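Local coordinates for prophage MuSo2, 43 kDa tail protein (PDB 3CDD) that probably serves as a baseplate component in the tail of a Mu-like prophage, a trimeric structural protein built partly from phage-barrel domains, at residues G69-T74 / D173-L178; A30-F35 / S94-T99; Q61-D66 / G75-W80. All coordinates share one frame; numbering follows the deposited sequence.

Interaction 1: G69-T74 / D173-L178; sequences GERVIT and DTFGNL
Ile73 and Thr174 bring their CA atoms to 4.8 Å where a type I beta turn, Asp173 to Gly176, rests against the start of strand 70-84, at a classic beta bulge in which Val72 and Ile73 both face Val65. The contact sets a loop of the gp44-like second domain against the GpP-like N-terminal domain. Its direct bond runs from Thr74 OG1 to Thr174 O (2.8 Å), on a lone pair in the carbonyl plane. With chi1 at -53°, OG1 lies beside its own backbone N, and there it also accepts from Arg71 NH1 at 2.9 Å, close to the guanidinium plane. Arg71 crosses Phe175 at about a right angle. Its CB stands over one face of the ring, 4.2 Å from the centroid, in a CH-pi contact displaced toward the rim; NH1 comes 3.4 Å from Phe175 CD2, guanidinium and ring planes 58° apart. CG presses on Thr174 O at 3.2 Å. Arg71 NE is salt-bridged to Asp66, a second hold on the guanidinium. Asp173 braces its own turn: OD1 accepts from Asn177 N and, weakly, from Phe175 N. A water joins the segments again, donating to Arg71 O at 2.7 Å and hydrogen-bonded to Thr174 OG1 at 2.6 Å.

Interaction 2: A30-F35 / S94-T99; sequences AMSGAF and SGRDKT
Ser32 O takes an almost straight hydrogen bond from Asp97 N, 2.9 Å long with 175° at the hydrogen, the donor lying on a carbonyl lone pair. Further along, Phe35 and Gly95 form an antiparallel hydrogen-bonded pair: Phe35 N gives to Gly95 O at 3.0 Å, and Gly95 N returns a bond to Phe35 O at 3.1 Å. Asp97 OD1 lies against Ser32 CA and CB and accepts from both the backbone N and the hydroxyl of Thr99. The first of these is a capping bond at the turn into helix 100-104, and OD2 is held by Ser172. Ser32 fits into this corner. Its CB packs 3.2 Å from Thr99 OG1, while its OG donates back to Met31 O and rests against Arg96 CB. Met31, a selenomethionine, crosses Thr99 at about a right angle, with SE 3.4 Å from OG1. At the start of strand 34-42, Phe35 chi1 of 66° puts CG between the backbone N and the carbonyl carbon, and the ring lies over the Gly95 backbone. Gly95 N sits above the ring centre and CA makes a CH-pi contact, 4.0 Å from the centroid; glycine, lacking CB, lets the ring lie this low. The aliphatic part of Arg96 runs past Ser32 OG and Gly33 O before its guanidinium reaches salt bridges with Asp78 and Asp104, near Arg208 of the second subunit. The whole is a type II turn, Ala30 to Gly33, followed by antiparallel pairing of strands 34-42 and 88-97 within the phage-barrel N-terminal domain.

Interaction 3: Q61-D66 / G75-W80; sequences QACTVD and GYVDDW
Tyr76 reaches Ala62 because its chi1 of -55° sets CG anti to the carbonyl carbon, while Cys63 chi1 of -164° sets SG anti to the backbone N, on the other face of the sheet and near Val77. There SG meets Val77 CG2 at 4.1 Å. On the Tyr76 face the ring comes alongside Ala62: CD1 is 3.7 Å from Ala62 CA, CE1 packs on CB, and Gln61 O lies at the ring edge, near its plane. The backbones hold this arrangement with three hydrogen bonds. Val77 N gives to Gln61 O at 2.9 Å. Cys63 and Gly75 exchange a pair, Gly75 N to Cys63 O at 2.9 Å and Cys63 N to Gly75 O at 2.8 Å; the latter is the more bent, its donor standing well above the carbonyl plane. Between them Ala62 and Tyr76 form a non-hydrogen-bonded pair, with CA atoms 4.4 Å apart, where Tyr76 CA makes a CA-H...O contact to Gln61 O. The N-to-C directions of segments 62-66 and 75-80 are 110° apart, well short of antiparallel. Past Val77, a classic bulge at Asp78 and Asp79 faces Ser94. Asp79 is salt-bridged to Arg204 and Arg208 of the second subunit, and Asp79 and Trp80 pair antiparallel with a strand of that chain. What the contact builds is a bulged, bent beta hairpin, strands 62-67 and 70-84, whose second strand carries the sheet of the phage-barrel domain across the subunit interface.

In the fold
Starting from the N terminus, the turn at 30-35 comes first and waits until 94-99 returns to it, so interaction 2 closes a loop of 58 residues, rich in strands. Nested inside that loop, interaction 3 closes the short hairpin 61-66 with 75-80. Interaction 1 crosses both: its first segment, 69-74, lies within the hairpin, and its partner, 173-178, arrives only after the helices and strands of the second domain. Strand 70-84 is shared by interactions 1 and 3 and neighbours strand 88-97 of interaction 2. Thr74 O to Lys98 N, Val72 N to Val65 O and Ser94 O to Asp78 N join these strands to one another; interaction 1 itself ties on the second domain.

Interaction 1: G69-T74 / D173-L178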
loop_
_atom_site.group_PDB
_atom_site.type_symbol
_atom_site.label_atom_id
_atom_site.label_comp_id
_atom_site.label_asym_id
_atom_site.label_seq_id
_atom_site.Cartn_x
_atom_site.Cartn_y
_atom_site.Cartn_z
ATOM N N GLY A 69 25.205 7.873 -29.071
ATOM C CA GLY A 69 25.423 9.311 -29.047
ATOM C C GLY A 69 24.143 10.141 -29.058
ATOM O O GLY A 69 24.203 11.367 -28.966
ATOM N N GLU A 70 22.987 9.487 -29.180
ATOM C CA GLU A 70 21.698 10.198 -29.185
ATOM C C GLU A 70 21.105 10.235 -27.786
ATOM O O GLU A 70 21.056 9.216 -27.102
ATOM C CB GLU A 70 20.704 9.550 -30.149
ATOM C CG GLU A 70 19.385 10.300 -30.272
ATOM C CD GLU A 70 18.430 9.674 -31.279
ATOM O OE1 GLU A 70 18.798 8.672 -31.934
ATOM O OE2 GLU A 70 17.299 10.193 -31.419
ATOM N N ARG A 71 20.632 11.413 -27.386
ATOM C CA ARG A 71 20.096 11.640 -26.055
ATOM C C ARG A 71 18.774 10.905 -25.831
ATOM O O ARG A 71 17.857 10.981 -26.646
ATOM C CB ARG A 71 19.936 13.144 -25.793
ATOM C CG ARG A 71 19.620 13.513 -24.345
ATOM C CD ARG A 71 20.745 13.100 -23.351
ATOM N NE ARG A 71 22.054 13.654 -23.723
ATOM C CZ ARG A 71 22.413 14.936 -23.580
ATOM N NH1 ARG A 71 21.566 15.819 -23.059
ATOM N NH2 ARG A 71 23.632 15.348 -23.958
ATOM N N VAL A 72 18.695 10.197 -24.714
ATOM C CA VAL A 72 17.473 9.493 -24.327
ATOM C C VAL A 72 16.817 10.231 -23.155
ATOM O O VAL A 72 15.599 10.417 -23.130
ATOM C CB VAL A 72 17.765 8.008 -23.979
ATOM C CG1 VAL A 72 16.476 7.272 -23.551
ATOM C CG2 VAL A 72 18.391 7.290 -25.169
ATOM N N ILE A 73 17.635 10.660 -22.196
ATOM C CA ILE A 73 17.143 11.301 -20.968
ATOM C C ILE A 73 18.231 12.186 -20.363
ATOM O O ILE A 73 19.425 11.823 -20.339
ATOM C CB ILE A 73 16.569 10.272 -19.904
ATOM C CG1 ILE A 73 15.782 10.990 -18.791
ATOM C CG2 ILE A 73 17.676 9.317 -19.316
ATOM C CD1 ILE A 73 15.024 10.041 -17.878
ATOM N N THR A 74 17.798 13.346 -19.865
ATOM C CA THR A 74 18.680 14.340 -19.265
ATOM C C THR A 74 18.098 14.750 -17.905
ATOM O O THR A 74 16.971 15.272 -17.813
ATOM C CB THR A 74 18.799 15.586 -20.172
ATOM O OG1 THR A 74 19.176 15.192 -21.498
ATOM C CG2 THR A 74 19.807 16.598 -19.622
ATOM N N ASP A 173 11.083 16.853 -22.930
ATOM C CA ASP A 173 11.725 16.253 -24.103
ATOM C C ASP A 173 12.964 15.498 -23.653
ATOM O O ASP A 173 13.236 15.449 -22.455
ATOM C CB ASP A 173 12.014 17.320 -25.172
ATOM C CG ASP A 173 12.976 18.404 -24.689
ATOM O OD1 ASP A 173 13.728 18.177 -23.706
ATOM O OD2 ASP A 173 12.997 19.485 -25.312
ATOM N N THR A 174 13.720 14.908 -24.582
ATOM C CA THR A 174 14.893 14.119 -24.199
ATOM C C THR A 174 15.982 14.965 -23.527
ATOM O O THR A 174 16.872 14.427 -22.871
ATOM C CB THR A 174 15.513 13.331 -25.371
ATOM O OG1 THR A 174 16.054 14.245 -26.338
ATOM C CG2 THR A 174 14.486 12.404 -26.012
ATOM N N PHE A 175 15.900 16.281 -23.695
ATOM C CA PHE A 175 16.882 17.196 -23.110
ATOM C C PHE A 175 16.426 17.757 -21.751
ATOM O O PHE A 175 17.098 18.584 -21.149
ATOM C CB PHE A 175 17.285 18.272 -24.128
ATOM C CG PHE A 175 18.150 17.728 -25.254
ATOM C CD1 PHE A 175 17.572 17.232 -26.427
ATOM C CD2 PHE A 175 19.535 17.674 -25.122
ATOM C CE1 PHE A 175 18.363 16.702 -27.454
ATOM C CE2 PHE A 175 20.329 17.161 -26.153
ATOM C CZ PHE A 175 19.741 16.674 -27.316
ATOM N N GLY A 176 15.297 17.255 -21.252
ATOM C CA GLY A 176 14.799 17.652 -19.936
ATOM C C GLY A 176 14.250 19.065 -19.919
ATOM O O GLY A 176 14.209 19.712 -18.859
ATOM N N ASN A 177 13.864 19.553 -21.097
ATOM C CA ASN A 177 13.161 20.836 -21.214
ATOM C C ASN A 177 11.708 20.583 -20.902
ATOM O O ASN A 177 11.216 19.527 -21.233
ATOM C CB ASN A 177 13.239 21.370 -22.646
ATOM C CG ASN A 177 14.664 21.686 -23.096
ATOM O OD1 ASN A 177 15.465 22.253 -22.341
ATOM N ND2 ASN A 177 14.971 21.358 -24.359
ATOM N N LEU A 178 11.013 21.553 -20.313
ATOM C CA LEU A 178 9.542 21.509 -20.203
ATOM C C LEU A 178 8.851 21.725 -21.560
ATOM O O LEU A 178 9.144 22.700 -22.263
ATOM C CB LEU A 178 9.045 22.549 -19.203
ATOM C CG LEU A 178 7.539 22.535 -18.926
ATOM C CD1 LEU A 178 7.149 21.280 -18.147
ATOM C CD2 LEU A 178 7.112 23.778 -18.183
HETATM O O HOH W 1 17.165 12.993 -28.385
HETATM O O HOH W 2 14.443 13.755 -20.470
#

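Interaction 2: A30-F35 / S94-T99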
loop_
_atom_site.group_PDB
_atom_site.type_symbol
_atom_site.label_atom_id
_atom_site.label_comp_id
_atom_site.label_asym_id
_atom_site.label_seq_id
_atom_site.Cartn_x
_atom_site.Cartn_y
_atom_site.Cartn_z
ATOM N N ALA A 30 3.330 11.206 -16.483
ATOM C CA ALA A 30 4.086 11.218 -15.252
ATOM C C ALA A 30 5.312 12.102 -15.465
ATOM O O ALA A 30 6.307 11.651 -16.068
ATOM C CB ALA A 30 4.490 9.794 -14.871
HETATM N N MSE A 31 5.219 13.356 -14.996
HETATM C CA MSE A 31 6.264 14.369 -15.237
HETATM C C MSE A 31 7.640 13.881 -14.803
HETATM O O MSE A 31 7.797 13.457 -13.664
HETATM C CB MSE A 31 5.943 15.697 -14.542
HETATM C CG MSE A 31 6.969 16.855 -14.839
HETATM SE SE MSE A 31 7.215 17.307 -16.730
HETATM C CE MSE A 31 5.379 17.852 -17.041
ATOM N N SER A 32 8.599 13.913 -15.740
ATOM C CA SER A 32 10.028 13.647 -15.497
ATOM C C SER A 32 10.501 12.195 -15.705
ATOM O O SER A 32 11.715 11.916 -15.669
ATOM C CB SER A 32 10.520 14.240 -14.159
ATOM O OG SER A 32 10.353 13.361 -13.050
ATOM N N GLY A 33 9.555 11.289 -15.935
ATOM C CA GLY A 33 9.847 9.883 -16.211
ATOM C C GLY A 33 10.841 9.303 -15.226
ATOM O O GLY A 33 10.763 9.580 -14.033
ATOM N N ALA A 34 11.792 8.509 -15.707
ATOM C CA ALA A 34 12.655 7.786 -14.768
ATOM C C ALA A 34 13.784 7.115 -15.478
ATOM O O ALA A 34 13.636 6.695 -16.612
ATOM C CB ALA A 34 11.814 6.717 -13.982
ATOM N N PHE A 35 14.923 7.002 -14.803
ATOM C CA PHE A 35 15.954 6.067 -15.225
ATOM C C PHE A 35 16.448 5.232 -14.043
ATOM O O PHE A 35 16.435 5.687 -12.909
ATOM C CB PHE A 35 17.120 6.765 -15.971
ATOM C CG PHE A 35 17.937 7.714 -15.126
ATOM C CD1 PHE A 35 19.063 7.255 -14.426
ATOM C CD2 PHE A 35 17.621 9.065 -15.067
ATOM C CE1 PHE A 35 19.836 8.102 -13.664
ATOM C CE2 PHE A 35 18.409 9.945 -14.290
ATOM C CZ PHE A 35 19.499 9.459 -13.584
ATOM N N SER A 94 19.512 5.661 -9.642
ATOM C CA SER A 94 18.154 5.950 -10.084
ATOM C C SER A 94 18.010 7.463 -10.149
ATOM O O SER A 94 18.772 8.180 -9.498
ATOM C CB SER A 94 17.158 5.387 -9.077
ATOM O OG SER A 94 15.859 5.304 -9.624
ATOM N N GLY A 95 17.031 7.938 -10.905
ATOM C CA GLY A 95 16.747 9.365 -10.992
ATOM C C GLY A 95 15.623 9.656 -11.964
ATOM O O GLY A 95 14.883 8.769 -12.397
ATOM N N ARG A 96 15.540 10.915 -12.338
ATOM C CA ARG A 96 14.438 11.443 -13.138
ATOM C C ARG A 96 15.071 12.507 -14.045
ATOM O O ARG A 96 16.213 12.923 -13.816
ATOM C CB ARG A 96 13.409 12.074 -12.199
ATOM C CG ARG A 96 12.576 11.065 -11.394
ATOM C CD ARG A 96 11.770 11.698 -10.259
ATOM N NE ARG A 96 12.638 12.280 -9.226
ATOM C CZ ARG A 96 12.224 13.171 -8.333
ATOM N NH1 ARG A 96 10.949 13.561 -8.329
ATOM N NH2 ARG A 96 13.078 13.682 -7.455
ATOM N N ASP A 97 14.337 12.955 -15.061
ATOM C CA ASP A 97 14.827 14.042 -15.900
ATOM C C ASP A 97 14.756 15.389 -15.146
ATOM O O ASP A 97 14.193 15.450 -14.057
ATOM C CB ASP A 97 14.175 14.003 -17.312
ATOM C CG ASP A 97 12.921 14.858 -17.455
ATOM O OD1 ASP A 97 12.505 15.596 -16.517
ATOM O OD2 ASP A 97 12.362 14.792 -18.576
ATOM N N LYS A 98 15.363 16.438 -15.705
ATOM C CA LYS A 98 15.477 17.760 -15.048
ATOM C C LYS A 98 14.179 18.323 -14.469
ATOM O O LYS A 98 14.203 18.996 -13.430
ATOM C CB LYS A 98 16.057 18.799 -16.024
ATOM C CG LYS A 98 17.536 18.643 -16.320
ATOM C CD LYS A 98 18.004 19.637 -17.390
ATOM C CE LYS A 98 17.783 21.062 -16.926
ATOM N NZ LYS A 98 18.610 22.049 -17.699
ATOM N N THR A 99 13.052 18.056 -15.137
ATOM C CA THR A 99 11.753 18.601 -14.700
ATOM C C THR A 99 11.333 18.095 -13.314
ATOM O O THR A 99 10.374 18.598 -12.733
ATOM C CB THR A 99 10.624 18.360 -15.725
ATOM O OG1 THR A 99 10.457 16.952 -15.947
ATOM C CG2 THR A 99 10.923 19.070 -17.058
#

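Interaction 3: Q61-D66 / G75-W80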
loop_
_atom_site.group_PDB
_atom_site.type_symbol
_atom_site.label_atom_id
_atom_site.label_comp_id
_atom_site.label_asym_id
_atom_site.label_seq_id
_atom_site.Cartn_x
_atom_site.Cartn_y
_atom_site.Cartn_z
ATOM N N GLN A 61 24.099 14.358 -8.714
ATOM C CA GLN A 61 24.881 14.666 -9.920
ATOM C C GLN A 61 24.023 14.855 -11.175
ATOM O O GLN A 61 23.123 14.071 -11.405
ATOM C CB GLN A 61 25.835 13.500 -10.178
ATOM C CG GLN A 61 27.126 13.876 -10.848
ATOM C CD GLN A 61 28.000 14.727 -9.959
ATOM O OE1 GLN A 61 28.335 15.868 -10.290
ATOM N NE2 GLN A 61 28.358 14.182 -8.802
ATOM N N ALA A 62 24.320 15.869 -11.988
ATOM C CA ALA A 62 23.747 15.973 -13.339
ATOM C C ALA A 62 24.184 14.786 -14.189
ATOM O O ALA A 62 25.323 14.323 -14.095
ATOM C CB ALA A 62 24.135 17.276 -14.016
ATOM N N CYS A 63 23.278 14.351 -15.056
ATOM C CA CYS A 63 23.290 13.018 -15.606
ATOM C C CYS A 63 22.681 13.010 -17.022
ATOM O O CYS A 63 21.659 13.663 -17.262
ATOM C CB CYS A 63 22.403 12.168 -14.690
ATOM S SG CYS A 63 22.643 10.488 -14.922
ATOM N N THR A 64 23.291 12.267 -17.948
ATOM C CA THR A 64 22.660 11.981 -19.255
ATOM C C THR A 64 22.785 10.515 -19.643
ATOM O O THR A 64 23.788 9.856 -19.338
ATOM C CB THR A 64 23.213 12.853 -20.424
ATOM O OG1 THR A 64 24.573 12.492 -20.713
ATOM C CG2 THR A 64 23.125 14.347 -20.103
ATOM N N VAL A 65 21.760 9.994 -20.309
ATOM C CA VAL A 65 21.864 8.683 -20.921
ATOM C C VAL A 65 21.689 8.838 -22.418
ATOM O O VAL A 65 20.716 9.452 -22.870
ATOM C CB VAL A 65 20.880 7.653 -20.354
ATOM C CG1 VAL A 65 21.065 6.310 -21.078
ATOM C CG2 VAL A 65 21.071 7.500 -18.790
ATOM N N ASP A 66 22.662 8.291 -23.157
ATOM C CA ASP A 66 22.696 8.294 -24.627
ATOM C C ASP A 66 22.751 6.865 -25.212
ATOM O O ASP A 66 23.348 5.947 -24.623
ATOM C CB ASP A 66 23.918 9.075 -25.123
ATOM C CG ASP A 66 23.905 10.546 -24.703
ATOM O OD1 ASP A 66 22.829 11.158 -24.598
ATOM O OD2 ASP A 66 24.997 11.098 -24.481
ATOM N N GLY A 75 18.869 14.519 -16.849
ATOM C CA GLY A 75 18.403 14.873 -15.505
ATOM C C GLY A 75 19.468 14.803 -14.437
ATOM O O GLY A 75 20.603 15.223 -14.654
ATOM N N TYR A 76 19.077 14.276 -13.279
ATOM C CA TYR A 76 19.932 14.202 -12.107
ATOM C C TYR A 76 19.790 12.855 -11.425
ATOM O O TYR A 76 18.736 12.243 -11.461
ATOM C CB TYR A 76 19.544 15.281 -11.093
ATOM C CG TYR A 76 19.543 16.665 -11.659
ATOM C CD1 TYR A 76 20.720 17.411 -11.720
ATOM C CD2 TYR A 76 18.366 17.233 -12.135
ATOM C CE1 TYR A 76 20.726 18.700 -12.257
ATOM C CE2 TYR A 76 18.358 18.525 -12.657
ATOM C CZ TYR A 76 19.538 19.245 -12.717
ATOM O OH TYR A 76 19.527 20.516 -13.245
ATOM N N VAL A 77 20.866 12.416 -10.784
ATOM C CA VAL A 77 20.835 11.230 -9.960
ATOM C C VAL A 77 20.062 11.552 -8.709
ATOM O O VAL A 77 20.391 12.505 -7.993
ATOM C CB VAL A 77 22.268 10.772 -9.581
ATOM C CG1 VAL A 77 22.215 9.614 -8.595
ATOM C CG2 VAL A 77 23.026 10.368 -10.836
ATOM N N ASP A 78 19.009 10.777 -8.462
ATOM C CA ASP A 78 18.272 10.879 -7.208
ATOM C C ASP A 78 18.972 10.059 -6.153
ATOM O O ASP A 78 19.262 10.568 -5.068
ATOM C CB ASP A 78 16.852 10.341 -7.368
ATOM C CG ASP A 78 15.913 11.345 -7.974
ATOM O OD1 ASP A 78 16.016 12.545 -7.632
ATOM O OD2 ASP A 78 15.043 10.918 -8.767
ATOM N N ASP A 79 19.244 8.792 -6.496
ATOM C CA ASP A 79 19.734 7.780 -5.568
ATOM C C ASP A 79 21.002 7.085 -6.071
ATOM O O ASP A 79 21.086 6.662 -7.227
ATOM C CB ASP A 79 18.650 6.707 -5.291
ATOM C CG ASP A 79 17.416 7.265 -4.557
ATOM O OD1 ASP A 79 17.020 8.413 -4.820
ATOM O OD2 ASP A 79 16.838 6.559 -3.683
ATOM N N TRP A 80 21.976 6.982 -5.178
ATOM C CA TRP A 80 23.137 6.138 -5.329
ATOM C C TRP A 80 22.900 4.903 -4.444
ATOM O O TRP A 80 22.605 5.029 -3.260
ATOM C CB TRP A 80 24.376 6.932 -4.883
ATOM C CG TRP A 80 25.600 6.118 -4.599
ATOM C CD1 TRP A 80 26.229 5.999 -3.401
ATOM C CD2 TRP A 80 26.327 5.286 -5.525
ATOM N NE1 TRP A 80 27.315 5.156 -3.520
ATOM C CE2 TRP A 80 27.395 4.708 -4.814
ATOM C CE3 TRP A 80 26.173 4.975 -6.888
ATOM C CZ2 TRP A 80 28.331 3.842 -5.420
ATOM C CZ3 TRP A 80 27.116 4.116 -7.495
ATOM C CH2 TRP A 80 28.168 3.565 -6.758
#